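Local coordinates for esterase (Rhizomucor miehei CAU432, PDB 4WY8), which probably hydrolyses carboxylic esters as a carboxylesterase of the alpha/beta hydrolase fold, at residues A[169-174]-A[237-242]. Sequence-based numbering, arbitrary orientation.
Sequences LSAVVC and ACPLKA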
loop_
_atom_site.group_PDB
_atom_site.type_symbol
_atom_site.label_atom_id
_atom_site.label_comp_id
_atom_site.label_asym_id
_atom_site.label_seq_id
_atom_site.Cartn_x
_atom_site.Cartn_y
_atom_site.Cartn_z
ATOM N N LEU A 169 1.016 -21.117 0.130
ATOM C CA LEU A 169 2.211 -21.815 -0.347
ATOM C C LEU A 169 3.495 -20.971 -0.178
ATOM O O LEU A 169 4.520 -21.494 0.230
ATOM C CB LEU A 169 2.051 -22.239 -1.811
ATOM C CG LEU A 169 1.064 -23.402 -2.008
ATOM C CD1 LEU A 169 0.806 -23.718 -3.493
ATOM C CD2 LEU A 169 1.518 -24.643 -1.244
ATOM N N SER A 170 3.449 -19.683 -0.502
ATOM C CA SER A 170 4.621 -18.820 -0.337
ATOM C C SER A 170 5.071 -18.804 1.131
ATOM O O SER A 170 6.269 -19.002 1.446
ATOM C CB SER A 170 4.322 -17.392 -0.836
ATOM O OG SER A 170 4.001 -17.401 -2.221
ATOM N N ALA A 171 4.117 -18.559 2.030
ATOM C CA ALA A 171 4.429 -18.487 3.463
ATOM C C ALA A 171 5.102 -19.778 3.985
ATOM O O ALA A 171 6.162 -19.755 4.687
ATOM C CB ALA A 171 3.163 -18.191 4.254
ATOM N N VAL A 172 4.482 -20.906 3.661
ATOM C CA VAL A 172 4.972 -22.170 4.214
ATOM C C VAL A 172 6.241 -22.673 3.502
ATOM O O VAL A 172 7.053 -23.361 4.105
ATOM C CB VAL A 172 3.870 -23.250 4.199
ATOM C CG1 VAL A 172 2.732 -22.812 5.089
ATOM C CG2 VAL A 172 3.361 -23.530 2.764
ATOM N N VAL A 173 6.417 -22.333 2.225
ATOM C CA VAL A 173 7.689 -22.607 1.571
ATOM C C VAL A 173 8.791 -21.809 2.287
ATOM O O VAL A 173 9.895 -22.318 2.486
ATOM C CB VAL A 173 7.670 -22.263 0.071
ATOM C CG1 VAL A 173 9.078 -21.967 -0.436
ATOM C CG2 VAL A 173 7.049 -23.394 -0.717
ATOM N N CYS A 174 8.493 -20.575 2.703
ATOM C CA CYS A 174 9.492 -19.834 3.491
ATOM C C CYS A 174 9.830 -20.528 4.824
ATOM O O CYS A 174 11.029 -20.755 5.121
ATOM C CB CYS A 174 9.023 -18.402 3.762
ATOM S SG CYS A 174 9.137 -17.362 2.286
ATOM N N ALA A 237 0.440 -26.351 6.802
ATOM C CA ALA A 237 -0.897 -26.218 6.245
ATOM C C ALA A 237 -1.468 -24.849 6.643
ATOM O O ALA A 237 -1.888 -24.044 5.800
ATOM C CB ALA A 237 -1.795 -27.339 6.769
ATOM N N CYS A 238 -1.430 -24.586 7.945
ATOM C CA CYS A 238 -1.983 -23.368 8.528
ATOM C C CYS A 238 -0.877 -22.665 9.300
ATOM O O CYS A 238 -0.682 -22.915 10.486
ATOM C CB CYS A 238 -3.155 -23.686 9.453
ATOM S SG CYS A 238 -4.496 -24.645 8.649
ATOM N N PRO A 239 -0.126 -21.795 8.613
ATOM C CA PRO A 239 1.024 -21.145 9.251
ATOM C C PRO A 239 0.642 -20.201 10.387
ATOM O O PRO A 239 1.524 -19.821 11.153
ATOM C CB PRO A 239 1.675 -20.369 8.097
ATOM C CG PRO A 239 0.576 -20.229 7.042
ATOM C CD PRO A 239 -0.241 -21.480 7.177
ATOM N N LEU A 240 -0.630 -19.839 10.520
ATOM C CA LEU A 240 -1.055 -18.997 11.647
ATOM C C LEU A 240 -0.961 -19.720 12.987
ATOM O O LEU A 240 -0.863 -19.084 14.047
ATOM C CB LEU A 240 -2.481 -18.511 11.438
ATOM C CG LEU A 240 -3.061 -17.526 12.460
ATOM C CD1 LEU A 240 -2.190 -16.262 12.621
ATOM C CD2 LEU A 240 -4.493 -17.183 12.082
ATOM N N LYS A 241 -0.985 -21.048 12.943
ATOM C CA LYS A 241 -0.891 -21.853 14.163
ATOM C C LYS A 241 0.568 -21.954 14.636
ATOM O O LYS A 241 0.842 -22.496 15.706
ATOM C CB LYS A 241 -1.448 -23.268 13.925
ATOM C CG LYS A 241 -2.887 -23.352 13.384
ATOM C CD LYS A 241 -3.341 -24.835 13.334
ATOM C CE LYS A 241 -4.662 -25.025 12.577
ATOM N NZ LYS A 241 -5.753 -24.164 13.118
ATOM N N ALA A 242 1.508 -21.452 13.834
ATOM C CA ALA A 242 2.919 -21.513 14.215
ATOM C C ALA A 242 3.195 -20.658 15.446
ATOM O O ALA A 242 2.522 -19.654 15.687
ATOM C CB ALA A 242 3.811 -21.064 13.058
#
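The ammonium nitrogen NZ of K241, gripped by salt bridges to both D196 and D197, ties to that neighbouring loop the side chain of the last residue of a short 3-10 turn, whose leading residue, P239, rests against V172 and A171. It is a worked example of a small apolar contact surrounded by polar bonds. Two backbone bonds brace the turn, one of 3.1 Å from K241 N to C238 O and its successor from A242 N to P239 O, while the carbonyl oxygens of L240 and A242 both accept from the NZ of K273. At the start of the segment, A237 O accepts a hydrogen bond from N168 ND2 of helix 165-179, so loop and helix are linked by a polar bond just beside the place where carbon meets carbon.

The meeting itself is purely van der Waals. V172 CG1 comes over one face of the pyrrolidine ring, displaced toward its outer end: it stands 3.9 Å from both CD and CG of P239, nearly as close to CB, and farther from the ring N and CA. The V172 CG1 methyl is directed there because it lies anti to the carbonyl carbon (chi1 of V172 -63°). A171 approaches differently, its CB reaching the CG corner at the ring's margin, 4.3 Å from P239 CG. All three residues are buried. Y270 of helix 264-276 touches both A171 and P239, while L132 of helix 130-143 packs on V172, so the proline is one piece of a wider apolar interior.

Helix 165-179 thus receives the P239 loop, between helices 215-225 and 244-247, on a flank of small and branched residues. Strand 159-163, the sharp GxSxG turn bearing S164, the probable nucleophile, and this helix together form the nucleophile elbow characteristic of the alpha/beta hydrolase fold.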